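Local atomic coordinates of trimeric intracellular cation channel type 1B.2 (PDB entry 5EIK), a protein that conducts potassium across the endoplasmic reticulum membrane as a PIP2-binding homotrimer and may supply counter-ion current during release of stored calcium. Residues I52-S55 with F60-W63; S202-L207 with D219-C224. All blocks are in the same frame, centred on the assembly; numbering follows the deposited sequence.

Interaction 1: I52-S55 with F60-W63. With DMU (decyl-beta-D-maltopyranoside), chain M.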
# COMPACT_ATOMS: atom_id res chain seq x y z
N ILE A 52 -8.29 -21.55 16.35
CA ILE A 52 -7.68 -21.72 17.66
C ILE A 52 -6.26 -22.29 17.61
O ILE A 52 -5.37 -21.79 18.29
CB ILE A 52 -8.55 -22.60 18.58
CG1 ILE A 52 -9.84 -21.85 18.91
CG2 ILE A 52 -7.80 -22.94 19.85
CD1 ILE A 52 -10.82 -22.64 19.77
N SER A 53 -6.06 -23.33 16.81
CA SER A 53 -4.73 -23.92 16.70
C SER A 53 -3.81 -22.85 16.10
O SER A 53 -2.69 -22.64 16.56
CB SER A 53 -4.74 -25.16 15.80
OG SER A 53 -5.07 -24.82 14.46
N PHE A 54 -4.32 -22.17 15.08
CA PHE A 54 -3.57 -21.12 14.41
C PHE A 54 -3.13 -20.03 15.39
O PHE A 54 -1.97 -19.61 15.39
CB PHE A 54 -4.42 -20.50 13.29
CG PHE A 54 -3.88 -19.20 12.77
CD1 PHE A 54 -4.05 -18.02 13.49
CD2 PHE A 54 -3.19 -19.15 11.57
CE1 PHE A 54 -3.53 -16.81 13.02
CE2 PHE A 54 -2.67 -17.96 11.09
CZ PHE A 54 -2.84 -16.78 11.82
N SER A 55 -4.07 -19.58 16.21
CA SER A 55 -3.79 -18.53 17.18
C SER A 55 -2.80 -18.96 18.26
O SER A 55 -2.04 -18.14 18.79
CB SER A 55 -5.10 -18.08 17.84
OG SER A 55 -5.69 -19.13 18.58
N PHE A 60 1.62 -13.74 17.85
CA PHE A 60 2.02 -12.40 17.43
C PHE A 60 1.29 -12.02 16.15
O PHE A 60 0.77 -10.90 16.03
CB PHE A 60 3.53 -12.33 17.21
CG PHE A 60 4.33 -12.60 18.45
CD1 PHE A 60 4.09 -11.89 19.62
CD2 PHE A 60 5.35 -13.55 18.45
CE1 PHE A 60 4.84 -12.12 20.77
CE2 PHE A 60 6.12 -13.78 19.60
CZ PHE A 60 5.86 -13.06 20.76
N SER A 61 1.24 -12.95 15.21
CA SER A 61 0.56 -12.70 13.94
C SER A 61 -0.93 -12.51 14.18
O SER A 61 -1.55 -11.60 13.62
CB SER A 61 0.80 -13.87 12.98
OG SER A 61 0.12 -13.68 11.75
N CYS A 62 -1.51 -13.36 15.03
CA CYS A 62 -2.92 -13.28 15.34
C CYS A 62 -3.21 -11.93 16.01
O CYS A 62 -4.15 -11.22 15.64
CB CYS A 62 -3.33 -14.43 16.27
SG CYS A 62 -5.11 -14.50 16.63
N TRP A 63 -2.40 -11.57 17.00
CA TRP A 63 -2.60 -10.29 17.68
C TRP A 63 -2.55 -9.14 16.67
O TRP A 63 -3.39 -8.25 16.72
CB TRP A 63 -1.51 -10.07 18.73
CG TRP A 63 -1.50 -8.69 19.30
CD1 TRP A 63 -2.33 -8.19 20.27
CD2 TRP A 63 -0.67 -7.60 18.89
NE1 TRP A 63 -2.07 -6.86 20.48
CE2 TRP A 63 -1.05 -6.47 19.65
CE3 TRP A 63 0.36 -7.46 17.95
CZ2 TRP A 63 -0.44 -5.21 19.50
CZ3 TRP A 63 0.98 -6.20 17.79
CH2 TRP A 63 0.57 -5.10 18.57
C1 DMU M . 4.64 -14.77 11.99
C2 DMU M . 4.86 -15.82 10.87
C3 DMU M . 3.53 -16.05 10.08
C4 DMU M . 2.92 -14.68 9.65
O5 DMU M . 2.79 -13.76 10.77
C6 DMU M . 4.07 -13.47 11.39
O7 DMU M . 3.77 -16.83 8.87
O16 DMU M . 3.88 -12.51 12.45
C18 DMU M . 4.25 -11.21 11.95
C19 DMU M . 3.84 -10.13 12.96
C22 DMU M . 4.77 -10.15 14.17
C25 DMU M . 4.07 -9.49 15.36
C28 DMU M . 4.79 -8.17 15.73
C31 DMU M . 5.06 -8.07 17.25
C34 DMU M . 3.80 -8.39 18.08
C37 DMU M . 4.20 -8.53 19.56
C40 DMU M . 4.32 -7.13 20.20
C43 DMU M . 4.15 -7.24 21.72
O49 DMU M . 5.90 -14.50 12.65
O55 DMU M . 5.27 -17.04 11.50
C57 DMU M . 1.54 -14.93 9.04
O61 DMU M . 1.18 -13.81 8.24
C5 DMU M . 4.14 -19.00 7.97
C7 DMU M . 3.33 -18.76 6.68
C8 DMU M . 1.87 -18.97 6.95
C9 DMU M . 1.37 -18.22 8.16
O1 DMU M . 2.18 -18.43 9.35
C10 DMU M . 3.64 -18.17 9.13
O2 DMU M . 1.19 -18.74 5.80
O3 DMU M . 5.49 -18.70 7.81
O4 DMU M . 3.86 -19.60 5.63
C11 DMU M . -0.06 -18.49 8.37
O6 DMU M . -0.63 -17.69 9.43
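Phe54 has its CG anti to the backbone N (chi1 166°), which carries the ring to Cys62 CB, and Cys62 has its SG anti to the backbone N (chi1 -175°), which sets the sulfur against Ser55 CB. The contact is a tight corner between two consecutive helices, 51-57 and 59-70, in the TRIC channel fold. Helix 51-57 ends probably on the cytoplasmic side, the chain turns, and helix 59-70 opens the discontinuous second transmembrane segment. The backbones come close here, with the CA atoms of Ser55 and Cys62 5.6 Å apart.

No hydrogen bond spans the two segments. Phe54 presents the rim of its ring. Its CE1 lies 4.0 Å from Cys62 CB, which sits at the ring edge near the ring plane. Ser61 OG approaches the same ring obliquely, 4.3 Å from Phe54 CZ. Beside this pair the thiol does the touching, and Cys62 SG rests 3.8 Å from Ser55 CB. The hydroxyl of Ser55 is used within its own helix. It donates to Ile52 O over 2.7 Å, with a C=O...OG angle of 112° and the donor tilted from the carbonyl plane. This bond holds OG in place and leaves CB to meet the sulfur.

Phe106 of helix 92-107 packs on both Ser55 and Cys62, and Tyr107 OH is hydrogen-bonded to Ser55 O. These partners tie the corner to the third transmembrane helix.

A decyl maltoside, a detergent molecule, lies against residues 60-63. Its sugar comes up to Ser61 and its alkyl chain runs past Phe60 and Trp63. It is also hydrogen-bonded to Thr195 of a second subunit, so it bridges two subunits. Trp63 CE3 lies 3.6 Å from detergent C34. Ser61 OG makes a weak hydrogen bond of 2.8 Å to detergent O5.

Interaction 2: S202-L207 with D219-C224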
# COMPACT_ATOMS: atom_id res chain seq x y z
N SER A 202 -20.94 10.81 6.00
CA SER A 202 -19.78 11.69 5.85
C SER A 202 -20.14 12.98 5.13
O SER A 202 -19.73 14.07 5.55
CB SER A 202 -18.66 10.96 5.11
OG SER A 202 -17.47 11.71 5.17
N ILE A 203 -20.88 12.86 4.04
CA ILE A 203 -21.31 14.03 3.28
C ILE A 203 -22.12 14.94 4.20
O ILE A 203 -21.88 16.14 4.30
CB ILE A 203 -22.18 13.61 2.07
CG1 ILE A 203 -21.29 13.02 0.98
CG2 ILE A 203 -22.98 14.80 1.57
CD1 ILE A 203 -22.08 12.40 -0.16
N VAL A 204 -23.09 14.33 4.89
CA VAL A 204 -23.97 15.05 5.80
C VAL A 204 -23.21 15.81 6.88
O VAL A 204 -23.54 16.96 7.17
CB VAL A 204 -24.97 14.08 6.47
CG1 VAL A 204 -25.64 14.74 7.67
CG2 VAL A 204 -26.02 13.65 5.44
N PHE A 205 -22.20 15.19 7.48
CA PHE A 205 -21.42 15.85 8.52
C PHE A 205 -20.55 16.94 7.93
O PHE A 205 -20.27 17.94 8.57
CB PHE A 205 -20.54 14.84 9.26
CG PHE A 205 -21.30 13.87 10.13
CD1 PHE A 205 -22.51 14.25 10.73
CD2 PHE A 205 -20.80 12.60 10.37
CE1 PHE A 205 -23.19 13.37 11.56
CE2 PHE A 205 -21.48 11.71 11.20
CZ PHE A 205 -22.68 12.10 11.79
N THR A 206 -20.10 16.73 6.69
CA THR A 206 -19.27 17.72 6.04
C THR A 206 -20.12 18.95 5.79
O THR A 206 -19.74 20.07 6.15
CB THR A 206 -18.70 17.19 4.72
OG1 THR A 206 -17.80 16.10 4.99
CG2 THR A 206 -17.94 18.28 3.98
N LEU A 207 -21.28 18.74 5.17
CA LEU A 207 -22.20 19.83 4.88
C LEU A 207 -22.54 20.56 6.17
O LEU A 207 -22.53 21.80 6.24
CB LEU A 207 -23.49 19.30 4.26
CG LEU A 207 -23.40 18.77 2.83
CD1 LEU A 207 -24.77 18.26 2.41
CD2 LEU A 207 -22.92 19.87 1.90
N ASP A 219 -27.96 18.10 16.36
CA ASP A 219 -28.16 16.99 17.29
C ASP A 219 -29.25 16.04 16.83
O ASP A 219 -29.27 14.87 17.21
CB ASP A 219 -28.48 17.49 18.70
CG ASP A 219 -27.23 17.79 19.51
OD1 ASP A 219 -26.27 17.00 19.45
OD2 ASP A 219 -27.21 18.82 20.23
N LEU A 220 -30.16 16.54 16.01
CA LEU A 220 -31.25 15.72 15.49
C LEU A 220 -30.75 14.92 14.29
O LEU A 220 -31.10 13.76 14.12
CB LEU A 220 -32.43 16.61 15.08
CG LEU A 220 -33.63 15.89 14.47
CD1 LEU A 220 -34.22 14.89 15.47
CD2 LEU A 220 -34.67 16.93 14.07
N VAL A 221 -29.92 15.56 13.47
CA VAL A 221 -29.36 14.90 12.30
C VAL A 221 -28.49 13.76 12.81
O VAL A 221 -28.53 12.64 12.30
CB VAL A 221 -28.48 15.86 11.46
CG1 VAL A 221 -27.68 15.08 10.44
CG2 VAL A 221 -29.35 16.89 10.74
N TYR A 222 -27.72 14.06 13.85
CA TYR A 222 -26.86 13.05 14.44
C TYR A 222 -27.68 11.83 14.84
O TYR A 222 -27.30 10.69 14.56
CB TYR A 222 -26.16 13.60 15.67
CG TYR A 222 -24.95 12.79 16.06
CD1 TYR A 222 -23.71 13.04 15.47
CD2 TYR A 222 -25.05 11.74 16.97
CE1 TYR A 222 -22.60 12.26 15.78
CE2 TYR A 222 -23.94 10.96 17.29
CZ TYR A 222 -22.72 11.23 16.69
OH TYR A 222 -21.61 10.48 17.00
N LEU A 223 -28.81 12.08 15.48
CA LEU A 223 -29.68 11.00 15.92
C LEU A 223 -30.13 10.16 14.74
O LEU A 223 -30.16 8.93 14.82
CB LEU A 223 -30.90 11.55 16.65
CG LEU A 223 -31.72 10.48 17.36
CD1 LEU A 223 -30.88 9.87 18.48
CD2 LEU A 223 -32.99 11.08 17.92
N CYS A 224 -30.49 10.83 13.65
CA CYS A 224 -30.94 10.13 12.45
C CYS A 224 -29.83 9.27 11.86
O CYS A 224 -30.07 8.13 11.47
CB CYS A 224 -31.44 11.11 11.39
SG CYS A 224 -32.99 11.88 11.83
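Ser202 O receives two donors from Thr206, one turn further along the helix that carries Val204 and Phe205 to Val221 and Tyr222. The backbone N of Thr206 and its OG1 each lie 2.9 Å from Ser202 O. They reach it from opposite faces of the carbonyl plane. The hydroxyl stands above that plane, with a C=O...OG1 angle of 142°. The buried Thr206 hydroxyl is thus satisfied within its own helix.

The contact between the helices is apolar. It packs helix 194-209 against helix 218-238, both transmembrane, joined by a short loop, probably lumenal, as a helical hairpin. Val204 and Val221 point at each other, each with CG1 anti to the backbone N (chi1 166° for Val204). The two CG1 methyls meet at 3.5 Å, tighter than usual for carbon atoms, and the side chains cross obliquely.

One residue along on each helix, Phe205 and Tyr222 form an aromatic pair. Their planes are near parallel, 23° apart, but the rings are slid past one another and barely overlap. The centroids are 5.8 Å apart. Phe205 CZ is the leading atom, 3.9 Å from Tyr222 CD1.

Three other helices and the connecting loop border this contact. Helix 120-148 touches both aromatic residues, with Ile138 on Phe205 and Thr135 on Tyr222. Helix 11-24 adds Val22 and Gln23 to Tyr222. Helix 153-165 packs along the Ser202 and Thr206 side, where Ile157 O accepts from Ser202 OG. Val214 and Ala216 of the connecting loop lie against Val221.

In the fold
Interactions 1 and 2 lie on opposite sides of the chain's centre, with their own centres about 39 Å apart, and share no helix. Each joins two helices that follow one another in the chain. Interaction 1 is a tight corner at the probably cytoplasmic end of the second transmembrane segment. Its touching residues are mostly buried, and detergent and a second subunit lie close by. Interaction 2 packs short lengths of two transmembrane helices near their connecting loop, is only partly buried, and touches no other chain. Small serine and cysteine side chains beside one ring suit the close backbones of the corner. Paired valines and two aromatic rings span the wider helix spacing.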